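Local coordinates for hemolysin-related protein (Vibrio cholerae serotype O1, PDB 5V6F) that binds mannotriose, and probably related host glycans, through the second beta-prism lectin domain of the biofilm protein RbmC, at residues Q66-W77 with Y102-V113. Sequence-based numbering, arbitrary orientation.
Sequences QSVEVTSGLYNW and YASNKKVETYTV. With BMA (beta-D-mannopyranose), chain B; MAN (alpha-D-mannopyranose), chain C; MAN (alpha-D-mannopyranose), chain D; SO4 (sulfate ion), chain E.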
loop_
_atom_site.group_PDB
_atom_site.type_symbol
_atom_site.label_atom_id
_atom_site.label_comp_id
_atom_site.label_asym_id
_atom_site.label_seq_id
_atom_site.Cartn_x
_atom_site.Cartn_y
_atom_site.Cartn_z
ATOM N N GLN A 66 10.685 8.387 2.561
ATOM C CA GLN A 66 10.510 9.545 3.426
ATOM C C GLN A 66 9.072 9.690 3.905
ATOM O O GLN A 66 8.838 9.854 5.104
ATOM C CB GLN A 66 10.951 10.825 2.705
ATOM C CG GLN A 66 10.737 12.093 3.529
ATOM C CD GLN A 66 11.284 13.339 2.859
ATOM O OE1 GLN A 66 11.922 13.267 1.807
ATOM N NE2 GLN A 66 11.035 14.492 3.468
ATOM N N SER A 67 8.100 9.612 2.997
ATOM C CA SER A 67 6.711 9.818 3.378
ATOM C C SER A 67 5.792 9.127 2.383
ATOM O O SER A 67 6.190 8.787 1.265
ATOM C CB SER A 67 6.378 11.310 3.448
ATOM O OG SER A 67 6.488 11.905 2.164
ATOM N N VAL A 68 4.545 8.933 2.810
ATOM C CA VAL A 68 3.499 8.406 1.946
ATOM C C VAL A 68 2.318 9.362 1.966
ATOM O O VAL A 68 2.047 10.036 2.965
ATOM C CB VAL A 68 3.045 6.987 2.359
ATOM C CG1 VAL A 68 4.172 5.987 2.146
ATOM C CG2 VAL A 68 2.569 6.965 3.813
ATOM N N GLU A 69 1.623 9.419 0.836
ATOM C CA GLU A 69 0.358 10.126 0.688
ATOM C C GLU A 69 -0.618 9.094 0.145
ATOM O O GLU A 69 -0.494 8.676 -1.010
ATOM C CB GLU A 69 0.507 11.321 -0.252
ATOM C CG GLU A 69 -0.702 12.212 -0.390
ATOM C CD GLU A 69 -0.425 13.392 -1.301
ATOM O OE1 GLU A 69 -0.588 13.250 -2.530
ATOM O OE2 GLU A 69 -0.013 14.453 -0.789
ATOM N N VAL A 70 -1.553 8.653 0.982
ATOM C CA VAL A 70 -2.418 7.517 0.680
ATOM C C VAL A 70 -3.812 8.046 0.384
ATOM O O VAL A 70 -4.422 8.710 1.231
ATOM C CB VAL A 70 -2.455 6.511 1.839
ATOM C CG1 VAL A 70 -3.345 5.317 1.492
ATOM C CG2 VAL A 70 -1.049 6.044 2.183
ATOM N N THR A 71 -4.319 7.742 -0.805
ATOM C CA THR A 71 -5.675 8.111 -1.191
ATOM C C THR A 71 -6.562 6.873 -1.113
ATOM O O THR A 71 -6.264 5.845 -1.731
ATOM C CB THR A 71 -5.707 8.715 -2.594
ATOM O OG1 THR A 71 -4.816 9.835 -2.652
ATOM C CG2 THR A 71 -7.116 9.189 -2.947
ATOM N N SER A 72 -7.647 6.978 -0.353
ATOM C CA SER A 72 -8.616 5.903 -0.203
ATOM C C SER A 72 -9.992 6.454 -0.537
ATOM O O SER A 72 -10.223 7.662 -0.475
ATOM C CB SER A 72 -8.612 5.333 1.223
ATOM O OG SER A 72 -7.308 4.977 1.642
ATOM N N GLY A 73 -10.913 5.567 -0.894
ATOM C CA GLY A 73 -12.268 6.021 -1.148
ATOM C C GLY A 73 -13.168 4.903 -1.620
ATOM O O GLY A 73 -12.819 3.722 -1.569
ATOM N N LEU A 74 -14.348 5.314 -2.077
ATOM C CA LEU A 74 -15.364 4.405 -2.595
ATOM C C LEU A 74 -15.047 4.117 -4.055
ATOM O O LEU A 74 -15.382 4.898 -4.948
ATOM C CB LEU A 74 -16.756 5.009 -2.438
ATOM C CG LEU A 74 -17.920 4.162 -2.954
ATOM C CD1 LEU A 74 -17.976 2.812 -2.260
ATOM C CD2 LEU A 74 -19.231 4.904 -2.761
ATOM N N TYR A 75 -14.382 2.988 -4.285
ATOM C CA TYR A 75 -13.991 2.573 -5.622
ATOM C C TYR A 75 -15.216 2.410 -6.514
ATOM O O TYR A 75 -16.255 1.902 -6.085
ATOM C CB TYR A 75 -13.212 1.263 -5.519
ATOM C CG TYR A 75 -12.545 0.782 -6.782
ATOM C CD1 TYR A 75 -11.687 1.604 -7.504
ATOM C CD2 TYR A 75 -12.744 -0.514 -7.235
ATOM C CE1 TYR A 75 -11.065 1.153 -8.655
ATOM C CE2 TYR A 75 -12.122 -0.975 -8.382
ATOM C CZ TYR A 75 -11.282 -0.138 -9.087
ATOM O OH TYR A 75 -10.656 -0.579 -10.231
ATOM N N ASN A 76 -15.082 2.830 -7.776
ATOM C CA ASN A 76 -16.231 2.878 -8.673
ATOM C C ASN A 76 -16.811 1.504 -8.979
ATOM O O ASN A 76 -17.981 1.416 -9.366
ATOM C CB ASN A 76 -15.854 3.556 -9.987
ATOM C CG ASN A 76 -15.754 5.057 -9.862
ATOM O OD1 ASN A 76 -16.208 5.661 -8.886
ATOM N ND2 ASN A 76 -15.158 5.670 -10.856
ATOM N N TRP A 77 -16.029 0.437 -8.848
ATOM C CA TRP A 77 -16.543 -0.910 -9.054
ATOM C C TRP A 77 -16.891 -1.591 -7.737
ATOM O O TRP A 77 -17.192 -2.790 -7.724
ATOM C CB TRP A 77 -15.543 -1.732 -9.873
ATOM C CG TRP A 77 -15.552 -1.288 -11.304
ATOM C CD1 TRP A 77 -16.343 -1.772 -12.306
ATOM C CD2 TRP A 77 -14.767 -0.241 -11.886
ATOM N NE1 TRP A 77 -16.090 -1.101 -13.475
ATOM C CE2 TRP A 77 -15.128 -0.153 -13.244
ATOM C CE3 TRP A 77 -13.786 0.626 -11.392
ATOM C CZ2 TRP A 77 -14.545 0.768 -14.115
ATOM C CZ3 TRP A 77 -13.209 1.536 -12.258
ATOM C CH2 TRP A 77 -13.587 1.595 -13.606
ATOM N N TYR A 102 -10.803 6.970 -9.963
ATOM C CA TYR A 102 -11.870 5.981 -10.065
ATOM C C TYR A 102 -12.498 5.691 -8.709
ATOM O O TYR A 102 -12.913 4.565 -8.422
ATOM C CB TYR A 102 -11.346 4.706 -10.716
ATOM C CG TYR A 102 -10.817 4.967 -12.103
ATOM C CD1 TYR A 102 -9.496 5.338 -12.303
ATOM C CD2 TYR A 102 -11.647 4.880 -13.211
ATOM C CE1 TYR A 102 -9.010 5.594 -13.564
ATOM C CE2 TYR A 102 -11.169 5.134 -14.484
ATOM C CZ TYR A 102 -9.850 5.494 -14.654
ATOM O OH TYR A 102 -9.368 5.752 -15.919
ATOM N N ALA A 103 -12.608 6.721 -7.871
ATOM C CA ALA A 103 -13.242 6.581 -6.574
ATOM C C ALA A 103 -13.882 7.901 -6.180
ATOM O O ALA A 103 -13.386 8.981 -6.518
ATOM C CB ALA A 103 -12.243 6.148 -5.497
ATOM N N SER A 104 -14.989 7.794 -5.459
ATOM C CA SER A 104 -15.650 8.919 -4.823
ATOM C C SER A 104 -15.407 8.853 -3.318
ATOM O O SER A 104 -14.758 7.934 -2.809
ATOM C CB SER A 104 -17.147 8.906 -5.135
ATOM O OG SER A 104 -17.776 7.790 -4.524
ATOM N N ASN A 105 -15.940 9.845 -2.605
ATOM C CA ASN A 105 -15.867 9.894 -1.147
ATOM C C ASN A 105 -14.448 9.616 -0.660
ATOM O O ASN A 105 -14.213 8.791 0.226
ATOM C CB ASN A 105 -16.859 8.916 -0.526
ATOM C CG ASN A 105 -18.277 9.163 -0.990
ATOM O OD1 ASN A 105 -18.725 10.305 -1.055
ATOM N ND2 ASN A 105 -18.982 8.096 -1.340
ATOM N N LYS A 106 -13.496 10.331 -1.239
ATOM C CA LYS A 106 -12.092 10.045 -1.010
ATOM C C LYS A 106 -11.579 10.737 0.246
ATOM O O LYS A 106 -12.139 11.725 0.730
ATOM C CB LYS A 106 -11.254 10.466 -2.218
ATOM C CG LYS A 106 -11.511 9.619 -3.467
ATOM C CD LYS A 106 -10.602 9.988 -4.637
ATOM C CE LYS A 106 -10.850 11.402 -5.146
ATOM N NZ LYS A 106 -12.262 11.620 -5.552
ATOM N N LYS A 107 -10.509 10.172 0.786
ATOM C CA LYS A 107 -9.713 10.798 1.829
ATOM C C LYS A 107 -8.249 10.646 1.452
ATOM O O LYS A 107 -7.877 9.731 0.711
ATOM C CB LYS A 107 -9.967 10.170 3.203
ATOM C CG LYS A 107 -9.609 8.697 3.287
ATOM C CD LYS A 107 -9.735 8.183 4.711
ATOM C CE LYS A 107 -9.350 6.710 4.809
ATOM N NZ LYS A 107 -9.267 6.241 6.223
ATOM N N VAL A 108 -7.422 11.556 1.957
ATOM C CA VAL A 108 -5.982 11.513 1.743
ATOM C C VAL A 108 -5.303 11.563 3.102
ATOM O O VAL A 108 -5.573 12.463 3.903
ATOM C CB VAL A 108 -5.499 12.668 0.847
ATOM C CG1 VAL A 108 -3.999 12.546 0.569
ATOM C CG2 VAL A 108 -6.281 12.693 -0.451
ATOM N N GLU A 109 -4.433 10.592 3.363
ATOM C CA GLU A 109 -3.714 10.479 4.624
ATOM C C GLU A 109 -2.221 10.541 4.330
ATOM O O GLU A 109 -1.710 9.756 3.522
ATOM C CB GLU A 109 -4.099 9.185 5.347
ATOM C CG GLU A 109 -5.570 9.162 5.752
ATOM C CD GLU A 109 -6.090 7.783 6.114
ATOM O OE1 GLU A 109 -5.729 6.798 5.435
ATOM O OE2 GLU A 109 -6.879 7.687 7.076
ATOM N N THR A 110 -1.533 11.481 4.975
ATOM C CA THR A 110 -0.129 11.766 4.714
ATOM C C THR A 110 0.671 11.484 5.977
ATOM O O THR A 110 0.262 11.874 7.078
ATOM C CB THR A 110 0.062 13.219 4.265
ATOM O OG1 THR A 110 -0.746 13.477 3.109
ATOM C CG2 THR A 110 1.516 13.494 3.921
ATOM N N TYR A 111 1.802 10.802 5.819
ATOM C CA TYR A 111 2.586 10.355 6.960
ATOM C C TYR A 111 4.055 10.307 6.581
ATOM O O TYR A 111 4.411 9.813 5.507
ATOM C CB TYR A 111 2.117 8.976 7.434
ATOM C CG TYR A 111 2.969 8.388 8.531
ATOM C CD1 TYR A 111 2.755 8.734 9.857
ATOM C CD2 TYR A 111 3.981 7.482 8.242
ATOM C CE1 TYR A 111 3.528 8.198 10.867
ATOM C CE2 TYR A 111 4.756 6.938 9.243
ATOM C CZ TYR A 111 4.525 7.302 10.557
ATOM O OH TYR A 111 5.293 6.770 11.565
ATOM N N THR A 112 4.900 10.816 7.473
ATOM C CA THR A 112 6.342 10.863 7.273
ATOM C C THR A 112 7.011 9.859 8.200
ATOM O O THR A 112 6.758 9.856 9.409
ATOM C CB THR A 112 6.878 12.276 7.526
ATOM O OG1 THR A 112 6.316 13.172 6.560
ATOM C CG2 THR A 112 8.400 12.323 7.429
ATOM N N VAL A 113 7.846 8.999 7.628
ATOM C CA VAL A 113 8.578 8.006 8.408
ATOM C C VAL A 113 9.611 8.741 9.253
ATOM O O VAL A 113 10.463 9.449 8.697
ATOM C CB VAL A 113 9.238 6.958 7.499
ATOM C CG1 VAL A 113 9.908 5.871 8.336
ATOM C CG2 VAL A 113 8.213 6.343 6.557
HETATM C C1 BMA B . -12.992 -2.200 -15.251
HETATM C C2 BMA B . -13.397 -3.552 -14.676
HETATM C C3 BMA B . -13.060 -3.586 -13.165
HETATM C C4 BMA B . -11.647 -3.075 -12.861
HETATM C C5 BMA B . -11.367 -1.754 -13.600
HETATM C C6 BMA B . -9.934 -1.312 -13.493
HETATM O O1 BMA B . -13.181 -2.234 -16.646
HETATM O O2 BMA B . -12.678 -4.606 -15.306
HETATM O O3 BMA B . -13.166 -4.888 -12.627
HETATM O O4 BMA B . -11.504 -2.901 -11.439
HETATM O O5 BMA B . -11.647 -1.936 -15.003
HETATM O O6 BMA B . -9.108 -2.453 -13.667
HETATM C C1 MAN C . -7.746 -2.095 -13.412
HETATM C C2 MAN C . -6.877 -3.271 -13.826
HETATM C C3 MAN C . -7.142 -4.438 -12.891
HETATM C C4 MAN C . -7.016 -4.007 -11.406
HETATM C C5 MAN C . -7.869 -2.742 -11.123
HETATM C C6 MAN C . -7.665 -2.156 -9.720
HETATM O O2 MAN C . -5.494 -2.964 -13.693
HETATM O O3 MAN C . -6.273 -5.533 -13.171
HETATM O O4 MAN C . -7.471 -5.053 -10.567
HETATM O O5 MAN C . -7.535 -1.722 -12.079
HETATM O O6 MAN C . -6.278 -1.871 -9.544
HETATM C C1 MAN D . -14.338 -5.081 -11.825
HETATM C C2 MAN D . -14.168 -6.428 -11.130
HETATM C C3 MAN D . -14.316 -7.546 -12.167
HETATM C C4 MAN D . -15.622 -7.376 -12.961
HETATM C C5 MAN D . -15.644 -5.986 -13.607
HETATM C C6 MAN D . -16.931 -5.697 -14.348
HETATM O O2 MAN D . -15.184 -6.644 -10.145
HETATM O O3 MAN D . -14.246 -8.838 -11.574
HETATM O O4 MAN D . -15.710 -8.356 -13.978
HETATM O O5 MAN D . -15.513 -4.997 -12.572
HETATM O O6 MAN D . -18.013 -5.968 -13.472
HETATM S S SO4 E . -15.080 13.211 -3.356
HETATM O O1 SO4 E . -15.775 13.269 -2.070
HETATM O O2 SO4 E . -15.955 12.601 -4.357
HETATM O O3 SO4 E . -13.868 12.419 -3.210
HETATM O O4 SO4 E . -14.729 14.567 -3.772
HETATM O O HOH W 1 -0.606 15.540 1.352
HETATM O O HOH W 2 -6.290 7.255 2.773
HETATM O O HOH W 3 -17.769 5.274 -6.563
#
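V70 and E109 form the central hydrogen-bonded pair of two antiparallel strands, 66-75 and 106-112. V70 N donates to E109 O at 2.8 Å and almost straight, at 171°. The backbone bond is returned from E109 N to V70 O. Similar pairs join V68 with Y111 and S72 with K107. V68, V70 and S72 lie on the packed face, where F7 covers V68 and V70. Beside them, V68 CG2 lies 4.2 Å from Y111 CB. Both oxygens of the E109 carboxylate have partners. Its OE2 takes K107 NZ at 2.9 Å, from above the carboxylate plane, in a salt bridge. G8 N donates to OE1, and a water there also joins V70 O and S72 OG. G8 O accepts from K107 NZ.

The face with E69, V108 and T110 is more open to solvent, although T71 on it is buried. E69 CG is anti to the backbone N (chi1 -175°), which brings it alongside T110 and against V108 CG1, 3.4 Å away. A water links E69 OE2 to T110 OG1.

A beta bulge shifts the register between S72 and L74. G73 passes close to K106 here, with 4.0 Å between their CA atoms. The chain turns a corner at S104 and N105. Just after it, K106 N and NZ hold a sulfate, probably from the crystallisation liquor, and N105 N adds a weak bond.

Past the bulge, N76 N bonds to Y102 O. W77 CZ3 lies 3.8 Å from Y102 CD2, which sits at the indole edge. One indole face carries the central mannose, and N76 CB lies against the other. O4 of the same sugar lies in the plane of the Y75 ring, at its edge, and hydrogen-bonds to Y75 OH at 2.8 Å. Strand 106-112 is thus the edge strand, and 66-75 its inner neighbour, of one four-stranded antiparallel sheet of a beta-prism lectin, and one end of the pair supplies part of its mannotriose site.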